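Side-chain contacts in toluene, o-xylene monooxygenase oxygenase subunit (Pseudomonas stutzeri, PDB 2INC), which probably serves as an all-helical subunit of the oxygenase component of a monooxygenase that hydroxylates aromatic hydrocarbons such as toluene and o-xylene: residues 39-42 / 43-47; 138-141 / 142-146; 197-200 / 201-205; 72-75 / 76-80. All blocks are in the same frame, centred on the assembly; numbering follows the deposited sequence.

Contact 1 (39-42 / 43-47); sequences WELD and SNLPM
Asp42 OD2 accepts the backbone N-H of Asn44, with OD2 2.7 Å from N and an N-H...O angle of 158°, closing an Asx turn over a type I beta turn that runs from Asp42 to Leu45, the N-cap of helix 46-56. The donor reaches OD2 on its anti side, 28° out of the carboxylate plane. Asp42 CG stands opposite its own N (chi1 -179°), which swings the carboxylate over the amides that follow. The other oxygen, OD1, accepts a hydrogen bond from a water 2.5 Å away, which also donates to Asn44 OD1, and a backbone bond from the chain of another protein. A leucine here would probably leave the Asn44 N-H without its acceptor and the neighbouring chain without its mate, freeing the turn to shift. Leu41 meets Leu45 with one branch: CD1 of Leu45 lies 3.8 Å from CD1 of Leu41 and also touches its CB. Gln48 donates to the carbonyls of both Trp39 and Asp42. Met47 O approaches the edge of the Trp39 indole in the ring plane, 3.7 Å from NE1.

Contact 2 (138-141 / 142-146); sequences IAPA and STITN
Ile144 fits both of its branches against the residues that precede its helix. Its CG2 lies 3.6 Å from Ala139 CB, while CD1, at the end of the longer branch, touches both Ala141 CB at 3.9 Å and Pro140 CD at 4.0 Å. The split follows from chi1 of -63°: CG1 runs beside the backbone N and CG2 points opposite to it, so the two branches reach different parts of the loop. A glycine in its place would probably open a gap between the helix start and the loop, taking an apolar partner from the methyls of Ala139 and Ala141 and from the proline ring. The backbone of the first turn sets this position. Ala141, the N-cap, offers its carbonyl O to Thr145 N at 2.9 Å in a nearly straight bond (172°), and takes a weak second bond from Ile144 N. Thr145 sets its OG1 3.6 Å from Ala139 CB, on its way to a hydrogen bond with His136 O in the preceding helix. Ser142 OG is bonded to Ser25 O and Leu28 N, and Thr143 OG1 to Phe68 O, which ties the first turn to the N-terminal part of the chain. The whole is the tight connection between helix 121-138 and helix 142-172 of this ferritin-like bundle, with Pro140 against Cys55 of helix 46-56 and Trp208 of helix 208-237, and Thr143 against Tyr21 of helix 20-25.

Contact 3 (197-200 / 201-205); sequences ELIE and KALIA
Lys201 N donates to Glu197 O at 3.0 Å, the first of three i to i+4 backbone bonds that join 197-200 to 201-205 within one turn of alpha helix. Ala202 N follows with Leu198 O at 2.9 Å, and Leu203 N with Ile199 O at 2.9 Å. The last of these is more bent (147°) than the other two. Beyond it the spacing tightens to i to i+3: Ile204 N bonds to Lys201 O, and Ala205 N to Ala202 O, closing a type I beta turn. The side chains of Glu197 and Lys201 run next to each other in the same direction, both extended beyond CG. Glu197 CG lies opposite its backbone N (chi1 179°) whereas Lys201 CG lies beside its own (chi1 -69°), and these settings bring the two ends together. Lys201 NZ meets OE2 of Glu197 at 2.8 Å on the anti lone pair, an i to i+4 salt bridge of the kind common along helix surfaces. The other oxygen, OE1, holds a second salt bridge to Lys291, so the carboxylate probably shares its charge between two lysines and links helix 190-202 to helix 274-299 of the bundle. On another flank Ile199 crosses Leu203 at an angle, its CG1 4.1 Å from Leu203 CG, and Ile199 also packs on Ile215 of helix 208-237. Glu200 OE2 forms a salt bridge to Arg196 and a hydrogen bond to an aromatic side chain of another protein's chain, while OE1 bonds to backbone of another protein's chain.

Contact 4 (72-75 / 76-80); sequences DQLV and YRTYN
Leu74 and Tyr79 meet across the start of helix 76-99, CD1 of Leu74 coming up to the edge of the phenol ring near its plane, 4.1 Å from CD2 of Tyr79. The other methyl of Leu74, its own CD2, rests on the backbone N of Tyr79. The far end of the Tyr79 ring leads away from the loop, its OH bonded to Asp154 and to an aromatic side chain of another protein's chain. In Thr78 a chi1 of 54° tucks OG1 between its backbone N and carbonyl carbon and directs the hydroxyl back at the loop, where it accepts Val75 N at 3.1 Å in an almost straight bond (171°). A water 2.6 Å from Thr78 OG1 continues the link, donating to Gln73 O. Val75 CG2 lies 3.4 Å from Thr78 OG1, against the same hydroxyl. Thr78 CG2 sits over one guanidinium face of Arg77, offset toward its rim, while Arg77 NH2 forms a salt bridge to Glu20. Val75 O accepts Tyr79 N at 2.8 Å and, weakly, Thr78 N. Together these features mark a helix N-terminus: Val75 is the N-cap, Thr78 supplies the N3 half of a capping box, which a valine cannot reciprocate with its side chain, and Leu74 with Tyr79 forms a hydrophobic staple.

How the contacts relate
Along the chain the order is contact 1, contact 4, contact 2, contact 3. Contacts 1, 4 and 2 each open a helix (46-56, 76-99 and 142-172), whereas contact 3 lies toward the end of helix 190-202. Contacts 2 and 4 are closest, their centres about 15 Å apart, and Leu74 and Tyr76 of contact 4 touch Tyr150 on the helix that contact 2 begins. Contacts 1 and 4 are farthest, with centres about 33 Å apart, and contacts 3 and 4 fall on opposite sides of the chain's centre. No two touch. All four nevertheless reach another protein's chain, so these helix ends probably also contribute to the interfaces between subunits.

Contact 1 (39-42 / 43-47)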
ATOM      1  N   TRP B  39     -35.037  13.302  12.087  1.00 32.79           N
ATOM      2  CA  TRP B  39     -34.977  12.065  11.306  1.00 31.45           C
ATOM      3  C   TRP B  39     -36.126  12.005  10.314  1.00 32.05           C
ATOM      4  O   TRP B  39     -37.168  12.601  10.545  1.00 32.95           O
ATOM      5  CB  TRP B  39     -35.050  10.859  12.260  1.00 31.95           C
ATOM      6  CG  TRP B  39     -33.988  10.983  13.369  1.00 29.49           C
ATOM      7  CD1 TRP B  39     -34.192  11.255  14.697  1.00 32.26           C
ATOM      8  CD2 TRP B  39     -32.583  10.922  13.188  1.00 31.05           C
ATOM      9  NE1 TRP B  39     -32.971  11.320  15.355  1.00 31.60           N
ATOM     10  CE2 TRP B  39     -31.980  11.096  14.466  1.00 30.61           C
ATOM     11  CE3 TRP B  39     -31.768  10.714  12.074  1.00 28.39           C
ATOM     12  CZ2 TRP B  39     -30.592  11.136  14.646  1.00 32.23           C
ATOM     13  CZ3 TRP B  39     -30.396  10.670  12.260  1.00 32.38           C
ATOM     14  CH2 TRP B  39     -29.826  10.897  13.533  1.00 29.67           C
ATOM     15  N   GLU B  40     -35.939  11.269   9.223  1.00 33.28           N
ATOM     16  CA  GLU B  40     -36.844  11.336   8.066  1.00 34.00           C
ATOM     17  C   GLU B  40     -38.062  10.420   8.261  1.00 35.09           C
ATOM     18  O   GLU B  40     -38.318   9.519   7.433  1.00 35.14           O
ATOM     19  CB  GLU B  40     -36.065  10.949   6.795  1.00 35.19           C
ATOM     20  CG  GLU B  40     -36.746  11.226   5.434  1.00 33.67           C
ATOM     21  CD  GLU B  40     -36.821  12.711   5.087  1.00 36.52           C
ATOM     22  OE1 GLU B  40     -35.741  13.327   4.984  1.00 38.34           O
ATOM     23  OE2 GLU B  40     -37.957  13.250   4.873  1.00 36.27           O
ATOM     24  N   LEU B  41     -38.805  10.659   9.346  1.00 34.67           N
ATOM     25  CA  LEU B  41     -39.924   9.789   9.751  1.00 34.95           C
ATOM     26  C   LEU B  41     -40.875  10.685  10.516  1.00 34.61           C
ATOM     27  O   LEU B  41     -40.668  11.880  10.543  1.00 33.50           O
ATOM     28  CB  LEU B  41     -39.442   8.631  10.684  1.00 35.16           C
ATOM     29  CG  LEU B  41     -38.548   7.562  10.043  1.00 39.40           C
ATOM     30  CD1 LEU B  41     -37.804   6.789  11.079  1.00 39.79           C
ATOM     31  CD2 LEU B  41     -39.277   6.610   9.100  1.00 42.08           C
ATOM     32  N   ASP B  42     -41.924  10.115  11.109  1.00 34.72           N
ATOM     33  CA  ASP B  42     -42.857  10.879  11.929  1.00 36.23           C
ATOM     34  C   ASP B  42     -42.114  11.668  13.030  1.00 36.10           C
ATOM     35  O   ASP B  42     -41.168  11.164  13.654  1.00 35.39           O
ATOM     36  CB  ASP B  42     -43.916   9.969  12.546  1.00 35.56           C
ATOM     37  CG  ASP B  42     -44.925  10.735  13.388  1.00 40.13           C
ATOM     38  OD1 ASP B  42     -46.084  10.909  12.932  1.00 38.77           O
ATOM     39  OD2 ASP B  42     -44.592  11.139  14.533  1.00 41.97           O
ATOM     40  N   SER B  43     -42.538  12.905  13.252  1.00 37.05           N
ATOM     41  CA  SER B  43     -41.791  13.823  14.112  1.00 37.80           C
ATOM     42  C   SER B  43     -41.985  13.542  15.589  1.00 38.34           C
ATOM     43  O   SER B  43     -41.312  14.133  16.418  1.00 38.37           O
ATOM     44  CB  SER B  43     -42.197  15.262  13.817  1.00 38.74           C
ATOM     45  OG  SER B  43     -43.560  15.449  14.187  1.00 38.56           O
ATOM     46  N   ASN B  44     -42.901  12.644  15.930  1.00 40.25           N
ATOM     47  CA  ASN B  44     -43.190  12.352  17.349  1.00 41.91           C
ATOM     48  C   ASN B  44     -42.564  11.039  17.880  1.00 41.02           C
ATOM     49  O   ASN B  44     -42.719  10.717  19.054  1.00 41.34           O
ATOM     50  CB  ASN B  44     -44.700  12.366  17.648  1.00 42.87           C
ATOM     51  CG  ASN B  44     -45.331  13.708  17.380  1.00 45.42           C
ATOM     52  OD1 ASN B  44     -46.198  13.819  16.503  1.00 53.13           O
ATOM     53  ND2 ASN B  44     -44.842  14.754  18.041  1.00 43.07           N
ATOM     54  N   LEU B  45     -41.803  10.332  17.057  1.00 41.19           N
ATOM     55  CA  LEU B  45     -41.071   9.135  17.526  1.00 40.15           C
ATOM     56  C   LEU B  45     -40.186   9.432  18.738  1.00 38.85           C
ATOM     57  O   LEU B  45     -39.641  10.523  18.830  1.00 38.09           O
ATOM     58  CB  LEU B  45     -40.148   8.583  16.423  1.00 41.88           C
ATOM     59  CG  LEU B  45     -40.731   7.623  15.391  1.00 42.13           C
ATOM     60  CD1 LEU B  45     -39.691   7.424  14.272  1.00 44.57           C
ATOM     61  CD2 LEU B  45     -41.078   6.317  16.056  1.00 44.74           C
ATOM     62  N   PRO B  46     -40.015   8.447  19.665  1.00 38.78           N
ATOM     63  CA  PRO B  46     -39.080   8.661  20.810  1.00 38.21           C
ATOM     64  C   PRO B  46     -37.693   9.223  20.407  1.00 36.67           C
ATOM     65  O   PRO B  46     -37.234  10.156  21.071  1.00 36.42           O
ATOM     66  CB  PRO B  46     -38.977   7.262  21.429  1.00 38.93           C
ATOM     67  CG  PRO B  46     -40.344   6.673  21.160  1.00 39.03           C
ATOM     68  CD  PRO B  46     -40.672   7.121  19.739  1.00 39.17           C
ATOM     69  N   MET B  47     -37.072   8.737  19.306  1.00 35.67           N
ATOM     70  CA  MET B  47     -35.740   9.257  18.940  1.00 33.79           C
ATOM     71  C   MET B  47     -35.754  10.688  18.467  1.00 34.01           C
ATOM     72  O   MET B  47     -34.751  11.394  18.601  1.00 33.89           O
ATOM     73  CB  MET B  47     -35.063   8.385  17.870  1.00 34.23           C
ATOM     74  CG  MET B  47     -33.512   8.461  17.824  1.00 32.31           C
ATOM     75  SD  MET B  47     -32.826   7.644  19.305  1.00 33.58           S
ATOM     76  CE  MET B  47     -33.132   5.905  19.024  1.00 32.38           C
TER
HETATM   77  O   HOH W   1     -47.640  11.639  14.720  1.00 44.53           O

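Contact 2 (138-141 / 142-146)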
ATOM      1  N   ILE B 138     -24.756  11.928  20.394  1.00 30.59           N
ATOM      2  CA  ILE B 138     -25.640  13.096  20.664  1.00 31.31           C
ATOM      3  C   ILE B 138     -24.931  14.449  20.390  1.00 32.04           C
ATOM      4  O   ILE B 138     -25.591  15.499  20.416  1.00 33.13           O
ATOM      5  CB  ILE B 138     -26.150  12.992  22.126  1.00 31.47           C
ATOM      6  CG1 ILE B 138     -27.419  13.814  22.443  1.00 28.94           C
ATOM      7  CG2 ILE B 138     -25.007  13.293  23.111  1.00 32.26           C
ATOM      8  CD1 ILE B 138     -28.695  13.431  21.627  1.00 29.76           C
ATOM      9  N   ALA B 139     -23.634  14.444  20.111  1.00 31.32           N
ATOM     10  CA  ALA B 139     -22.951  15.733  19.799  1.00 32.75           C
ATOM     11  C   ALA B 139     -23.561  16.393  18.551  1.00 32.69           C
ATOM     12  O   ALA B 139     -23.976  15.693  17.609  1.00 31.07           O
ATOM     13  CB  ALA B 139     -21.442  15.533  19.568  1.00 32.31           C
ATOM     14  N   PRO B 140     -23.588  17.756  18.514  1.00 33.95           N
ATOM     15  CA  PRO B 140     -24.168  18.436  17.353  1.00 33.51           C
ATOM     16  C   PRO B 140     -23.320  18.711  16.084  1.00 33.92           C
ATOM     17  O   PRO B 140     -23.814  19.422  15.201  1.00 35.25           O
ATOM     18  CB  PRO B 140     -24.608  19.777  17.946  1.00 33.71           C
ATOM     19  CG  PRO B 140     -23.546  20.050  18.993  1.00 35.61           C
ATOM     20  CD  PRO B 140     -23.139  18.725  19.547  1.00 33.54           C
ATOM     21  N   ALA B 141     -22.089  18.225  15.978  1.00 32.55           N
ATOM     22  CA  ALA B 141     -21.223  18.456  14.830  1.00 31.37           C
ATOM     23  C   ALA B 141     -20.381  17.200  14.655  1.00 32.07           C
ATOM     24  O   ALA B 141     -19.879  16.640  15.652  1.00 31.89           O
ATOM     25  CB  ALA B 141     -20.320  19.580  15.081  1.00 31.70           C
ATOM     26  N   SER B 142     -20.158  16.808  13.402  1.00 30.70           N
ATOM     27  CA  SER B 142     -19.323  15.636  13.092  1.00 31.94           C
ATOM     28  C   SER B 142     -17.884  15.734  13.600  1.00 32.49           C
ATOM     29  O   SER B 142     -17.259  14.718  13.961  1.00 31.41           O
ATOM     30  CB  SER B 142     -19.395  15.316  11.592  1.00 32.62           C
ATOM     31  OG  SER B 142     -18.940  16.418  10.820  1.00 33.96           O
ATOM     32  N   THR B 143     -17.330  16.929  13.674  1.00 31.02           N
ATOM     33  CA  THR B 143     -15.965  17.062  14.175  1.00 31.75           C
ATOM     34  C   THR B 143     -15.919  16.883  15.706  1.00 32.31           C
ATOM     35  O   THR B 143     -14.916  16.396  16.222  1.00 33.27           O
ATOM     36  CB  THR B 143     -15.320  18.423  13.844  1.00 30.93           C
ATOM     37  OG1 THR B 143     -16.266  19.453  14.177  1.00 32.08           O
ATOM     38  CG2 THR B 143     -14.928  18.495  12.358  1.00 32.18           C
ATOM     39  N   ILE B 144     -17.007  17.206  16.410  1.00 32.58           N
ATOM     40  CA  ILE B 144     -17.093  16.926  17.853  1.00 31.89           C
ATOM     41  C   ILE B 144     -17.303  15.409  18.003  1.00 30.54           C
ATOM     42  O   ILE B 144     -16.580  14.758  18.759  1.00 29.88           O
ATOM     43  CB  ILE B 144     -18.256  17.654  18.509  1.00 30.96           C
ATOM     44  CG1 ILE B 144     -18.061  19.161  18.412  1.00 31.43           C
ATOM     45  CG2 ILE B 144     -18.371  17.290  20.002  1.00 31.39           C
ATOM     46  CD1 ILE B 144     -19.378  19.912  18.834  1.00 31.59           C
ATOM     47  N   THR B 145     -18.276  14.854  17.293  1.00 29.92           N
ATOM     48  CA  THR B 145     -18.449  13.385  17.265  1.00 30.03           C
ATOM     49  C   THR B 145     -17.156  12.564  17.007  1.00 30.82           C
ATOM     50  O   THR B 145     -16.905  11.566  17.706  1.00 31.44           O
ATOM     51  CB  THR B 145     -19.527  12.961  16.242  1.00 29.99           C
ATOM     52  OG1 THR B 145     -20.793  13.350  16.740  1.00 31.96           O
ATOM     53  CG2 THR B 145     -19.477  11.434  16.030  1.00 30.30           C
ATOM     54  N   ASN B 146     -16.328  12.967  16.040  1.00 30.69           N
ATOM     55  CA  ASN B 146     -15.138  12.193  15.743  1.00 31.47           C
ATOM     56  C   ASN B 146     -14.128  12.185  16.894  1.00 31.36           C
ATOM     57  O   ASN B 146     -13.529  11.157  17.138  1.00 32.56           O
ATOM     58  CB  ASN B 146     -14.463  12.653  14.473  1.00 30.95           C
ATOM     59  CG  ASN B 146     -15.241  12.318  13.225  1.00 34.03           C
ATOM     60  OD1 ASN B 146     -14.818  12.691  12.136  1.00 39.32           O
ATOM     61  ND2 ASN B 146     -16.386  11.623  13.373  1.00 31.58           N
TER

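Contact 3 (197-200 / 201-205)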
ATOM      1  N   GLU B 197     -20.370   5.451  41.957  1.00 33.98           N
ATOM      2  CA  GLU B 197     -21.485   6.402  42.042  1.00 35.38           C
ATOM      3  C   GLU B 197     -21.323   7.489  41.013  1.00 35.66           C
ATOM      4  O   GLU B 197     -22.272   7.795  40.295  1.00 36.68           O
ATOM      5  CB  GLU B 197     -21.571   7.031  43.455  1.00 35.91           C
ATOM      6  CG  GLU B 197     -22.718   8.060  43.593  1.00 36.22           C
ATOM      7  CD  GLU B 197     -22.975   8.513  45.021  1.00 39.40           C
ATOM      8  OE1 GLU B 197     -22.188   8.198  45.957  1.00 41.78           O
ATOM      9  OE2 GLU B 197     -23.966   9.236  45.204  1.00 46.52           O
ATOM     10  N   LEU B 198     -20.138   8.096  40.959  1.00 33.66           N
ATOM     11  CA  LEU B 198     -19.858   9.134  39.976  1.00 34.28           C
ATOM     12  C   LEU B 198     -20.171   8.681  38.519  1.00 34.76           C
ATOM     13  O   LEU B 198     -20.962   9.307  37.816  1.00 35.69           O
ATOM     14  CB  LEU B 198     -18.393   9.504  40.068  1.00 33.74           C
ATOM     15  CG  LEU B 198     -17.921  10.499  38.993  1.00 37.01           C
ATOM     16  CD1 LEU B 198     -18.730  11.841  38.921  1.00 34.98           C
ATOM     17  CD2 LEU B 198     -16.434  10.759  39.163  1.00 37.74           C
ATOM     18  N   ILE B 199     -19.559   7.585  38.085  1.00 33.22           N
ATOM     19  CA  ILE B 199     -19.762   7.136  36.714  1.00 34.40           C
ATOM     20  C   ILE B 199     -21.214   6.617  36.495  1.00 33.68           C
ATOM     21  O   ILE B 199     -21.772   6.883  35.439  1.00 33.90           O
ATOM     22  CB  ILE B 199     -18.688   6.115  36.257  1.00 33.43           C
ATOM     23  CG1 ILE B 199     -18.664   6.006  34.712  1.00 36.42           C
ATOM     24  CG2 ILE B 199     -19.041   4.744  36.749  1.00 37.25           C
ATOM     25  CD1 ILE B 199     -18.426   7.369  33.899  1.00 40.69           C
ATOM     26  N   GLU B 200     -21.848   5.883  37.434  1.00 33.52           N
ATOM     27  CA  GLU B 200     -23.244   5.508  37.163  1.00 33.02           C
ATOM     28  C   GLU B 200     -24.164   6.701  36.957  1.00 33.95           C
ATOM     29  O   GLU B 200     -25.029   6.664  36.065  1.00 31.85           O
ATOM     30  CB  GLU B 200     -23.833   4.626  38.253  1.00 34.61           C
ATOM     31  CG  GLU B 200     -23.190   3.236  38.233  1.00 32.85           C
ATOM     32  CD  GLU B 200     -23.749   2.304  39.324  1.00 40.78           C
ATOM     33  OE1 GLU B 200     -24.684   2.689  40.075  1.00 39.08           O
ATOM     34  OE2 GLU B 200     -23.230   1.177  39.415  1.00 37.02           O
ATOM     35  N   LYS B 201     -24.019   7.738  37.797  1.00 33.58           N
ATOM     36  CA  LYS B 201     -24.826   8.958  37.625  1.00 34.92           C
ATOM     37  C   LYS B 201     -24.493   9.721  36.358  1.00 35.33           C
ATOM     38  O   LYS B 201     -25.416  10.163  35.628  1.00 35.59           O
ATOM     39  CB  LYS B 201     -24.696   9.889  38.835  1.00 34.80           C
ATOM     40  CG  LYS B 201     -25.382   9.260  40.080  1.00 33.90           C
ATOM     41  CD  LYS B 201     -25.294  10.215  41.280  1.00 35.27           C
ATOM     42  CE  LYS B 201     -26.223   9.641  42.363  1.00 38.58           C
ATOM     43  NZ  LYS B 201     -26.125  10.322  43.731  1.00 39.20           N
ATOM     44  N   ALA B 202     -23.191   9.883  36.095  1.00 35.65           N
ATOM     45  CA  ALA B 202     -22.728  10.558  34.863  1.00 33.22           C
ATOM     46  C   ALA B 202     -23.264   9.837  33.611  1.00 33.48           C
ATOM     47  O   ALA B 202     -23.640  10.476  32.657  1.00 32.65           O
ATOM     48  CB  ALA B 202     -21.205  10.690  34.818  1.00 34.20           C
ATOM     49  N   LEU B 203     -23.393   8.509  33.637  1.00 33.10           N
ATOM     50  CA  LEU B 203     -23.884   7.781  32.483  1.00 32.73           C
ATOM     51  C   LEU B 203     -25.339   8.034  32.122  1.00 32.88           C
ATOM     52  O   LEU B 203     -25.796   7.595  31.043  1.00 32.87           O
ATOM     53  CB  LEU B 203     -23.619   6.264  32.640  1.00 32.61           C
ATOM     54  CG  LEU B 203     -22.125   5.886  32.465  1.00 33.05           C
ATOM     55  CD1 LEU B 203     -22.020   4.365  32.713  1.00 32.39           C
ATOM     56  CD2 LEU B 203     -21.726   6.196  31.091  1.00 35.82           C
ATOM     57  N   ILE B 204     -26.086   8.676  33.024  1.00 32.53           N
ATOM     58  CA  ILE B 204     -27.477   9.038  32.714  1.00 32.91           C
ATOM     59  C   ILE B 204     -27.688  10.536  32.530  1.00 33.69           C
ATOM     60  O   ILE B 204     -28.839  11.033  32.488  1.00 33.21           O
ATOM     61  CB  ILE B 204     -28.481   8.373  33.686  1.00 33.64           C
ATOM     62  CG1 ILE B 204     -28.318   8.899  35.109  1.00 34.94           C
ATOM     63  CG2 ILE B 204     -28.302   6.833  33.620  1.00 34.24           C
ATOM     64  CD1 ILE B 204     -29.423   8.444  36.028  1.00 37.68           C
ATOM     65  N   ALA B 205     -26.593  11.270  32.341  1.00 32.88           N
ATOM     66  CA  ALA B 205     -26.685  12.694  32.011  1.00 33.66           C
ATOM     67  C   ALA B 205     -26.818  12.830  30.464  1.00 34.52           C
ATOM     68  O   ALA B 205     -25.786  12.792  29.771  1.00 33.45           O
ATOM     69  CB  ALA B 205     -25.405  13.369  32.455  1.00 33.59           C
TER

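Contact 4 (72-75 / 76-80)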
ATOM      1  N   ASP B  72      -5.684  17.960  17.360  1.00 37.99           N
ATOM      2  CA  ASP B  72      -4.819  16.903  16.851  1.00 37.18           C
ATOM      3  C   ASP B  72      -5.178  16.495  15.398  1.00 36.82           C
ATOM      4  O   ASP B  72      -4.432  15.788  14.767  1.00 37.75           O
ATOM      5  CB  ASP B  72      -4.889  15.655  17.776  1.00 38.34           C
ATOM      6  CG  ASP B  72      -4.173  15.862  19.123  1.00 39.82           C
ATOM      7  OD1 ASP B  72      -4.668  16.661  19.963  1.00 42.62           O
ATOM      8  OD2 ASP B  72      -3.122  15.224  19.350  1.00 44.32           O
ATOM      9  N   GLN B  73      -6.325  16.934  14.882  1.00 36.57           N
ATOM     10  CA  GLN B  73      -6.731  16.676  13.488  1.00 36.46           C
ATOM     11  C   GLN B  73      -6.813  15.202  13.137  1.00 34.46           C
ATOM     12  O   GLN B  73      -6.533  14.800  12.022  1.00 34.71           O
ATOM     13  CB  GLN B  73      -5.813  17.406  12.491  1.00 36.97           C
ATOM     14  CG  GLN B  73      -5.891  18.910  12.702  1.00 42.44           C
ATOM     15  CD  GLN B  73      -5.173  19.749  11.666  1.00 51.84           C
ATOM     16  OE1 GLN B  73      -4.631  20.810  12.008  1.00 59.26           O
ATOM     17  NE2 GLN B  73      -5.150  19.304  10.409  1.00 54.06           N
ATOM     18  N   LEU B  74      -7.236  14.381  14.083  1.00 32.63           N
ATOM     19  CA  LEU B  74      -7.201  12.951  13.854  1.00 33.68           C
ATOM     20  C   LEU B  74      -8.239  12.584  12.824  1.00 32.15           C
ATOM     21  O   LEU B  74      -9.356  13.118  12.824  1.00 34.48           O
ATOM     22  CB  LEU B  74      -7.560  12.196  15.139  1.00 33.50           C
ATOM     23  CG  LEU B  74      -6.461  12.014  16.155  1.00 36.16           C
ATOM     24  CD1 LEU B  74      -7.125  11.223  17.356  1.00 40.61           C
ATOM     25  CD2 LEU B  74      -5.373  11.184  15.505  1.00 40.38           C
ATOM     26  N   VAL B  75      -7.861  11.653  11.968  1.00 32.56           N
ATOM     27  CA  VAL B  75      -8.796  10.973  11.115  1.00 31.87           C
ATOM     28  C   VAL B  75      -8.514   9.510  11.339  1.00 32.13           C
ATOM     29  O   VAL B  75      -7.520   9.158  11.954  1.00 33.19           O
ATOM     30  CB  VAL B  75      -8.665  11.316   9.609  1.00 30.50           C
ATOM     31  CG1 VAL B  75      -8.906  12.845   9.390  1.00 32.67           C
ATOM     32  CG2 VAL B  75      -7.314  10.867   9.010  1.00 29.30           C
ATOM     33  N   TYR B  76      -9.391   8.681  10.826  1.00 31.87           N
ATOM     34  CA  TYR B  76      -9.257   7.253  11.037  1.00 32.31           C
ATOM     35  C   TYR B  76      -7.877   6.757  10.607  1.00 33.17           C
ATOM     36  O   TYR B  76      -7.237   5.983  11.323  1.00 34.23           O
ATOM     37  CB  TYR B  76     -10.299   6.582  10.218  1.00 31.62           C
ATOM     38  CG  TYR B  76     -10.293   5.065  10.318  1.00 31.33           C
ATOM     39  CD1 TYR B  76      -9.514   4.290   9.429  1.00 28.35           C
ATOM     40  CD2 TYR B  76     -11.089   4.436  11.263  1.00 31.01           C
ATOM     41  CE1 TYR B  76      -9.501   2.878   9.528  1.00 30.18           C
ATOM     42  CE2 TYR B  76     -11.153   3.042  11.340  1.00 30.26           C
ATOM     43  CZ  TYR B  76     -10.362   2.275  10.468  1.00 29.95           C
ATOM     44  OH  TYR B  76     -10.485   0.893  10.615  1.00 30.45           O
ATOM     45  N   ARG B  77      -7.391   7.228   9.456  1.00 32.94           N
ATOM     46  CA  ARG B  77      -6.134   6.729   8.927  1.00 32.71           C
ATOM     47  C   ARG B  77      -4.986   7.074   9.871  1.00 32.88           C
ATOM     48  O   ARG B  77      -4.097   6.248  10.103  1.00 33.48           O
ATOM     49  CB  ARG B  77      -5.899   7.299   7.530  1.00 34.23           C
ATOM     50  CG  ARG B  77      -4.671   6.762   6.856  1.00 34.65           C
ATOM     51  CD  ARG B  77      -4.493   7.534   5.520  1.00 36.51           C
ATOM     52  NE  ARG B  77      -4.139   8.937   5.752  1.00 37.43           N
ATOM     53  CZ  ARG B  77      -2.918   9.373   6.076  1.00 42.19           C
ATOM     54  NH1 ARG B  77      -1.884   8.524   6.195  1.00 41.69           N
ATOM     55  NH2 ARG B  77      -2.703  10.677   6.249  1.00 39.99           N
ATOM     56  N   THR B  78      -5.005   8.302  10.405  1.00 33.55           N
ATOM     57  CA  THR B  78      -3.878   8.773  11.224  1.00 33.84           C
ATOM     58  C   THR B  78      -4.029   8.243  12.681  1.00 33.31           C
ATOM     59  O   THR B  78      -3.035   7.965  13.342  1.00 31.97           O
ATOM     60  CB  THR B  78      -3.690  10.267  11.134  1.00 34.15           C
ATOM     61  OG1 THR B  78      -4.911  10.918  11.461  1.00 33.28           O
ATOM     62  CG2 THR B  78      -3.291  10.685   9.706  1.00 33.91           C
ATOM     63  N   TYR B  79      -5.253   7.987  13.121  1.00 32.27           N
ATOM     64  CA  TYR B  79      -5.505   7.328  14.408  1.00 32.05           C
ATOM     65  C   TYR B  79      -4.861   5.959  14.394  1.00 32.57           C
ATOM     66  O   TYR B  79      -4.150   5.592  15.332  1.00 32.15           O
ATOM     67  CB  TYR B  79      -7.018   7.162  14.675  1.00 31.54           C
ATOM     68  CG  TYR B  79      -7.286   6.403  15.987  1.00 32.54           C
ATOM     69  CD1 TYR B  79      -7.448   5.009  15.998  1.00 34.64           C
ATOM     70  CD2 TYR B  79      -7.343   7.083  17.209  1.00 31.47           C
ATOM     71  CE1 TYR B  79      -7.698   4.307  17.212  1.00 31.79           C
ATOM     72  CE2 TYR B  79      -7.556   6.405  18.403  1.00 32.27           C
ATOM     73  CZ  TYR B  79      -7.717   5.037  18.408  1.00 31.49           C
ATOM     74  OH  TYR B  79      -7.919   4.385  19.638  1.00 33.84           O
ATOM     75  N   ASN B  80      -5.120   5.162  13.354  1.00 34.85           N
ATOM     76  CA  ASN B  80      -4.573   3.796  13.351  1.00 34.81           C
ATOM     77  C   ASN B  80      -3.041   3.797  13.189  1.00 35.77           C
ATOM     78  O   ASN B  80      -2.335   2.970  13.809  1.00 36.19           O
ATOM     79  CB  ASN B  80      -5.197   2.926  12.295  1.00 35.91           C
ATOM     80  CG  ASN B  80      -6.634   2.528  12.600  1.00 39.54           C
ATOM     81  OD1 ASN B  80      -7.467   2.563  11.707  1.00 44.80           O
ATOM     82  ND2 ASN B  80      -6.919   2.119  13.822  1.00 34.79           N
TER
HETATM   83  O   HOH W   2      -4.843  13.360  10.712  1.00 37.06           O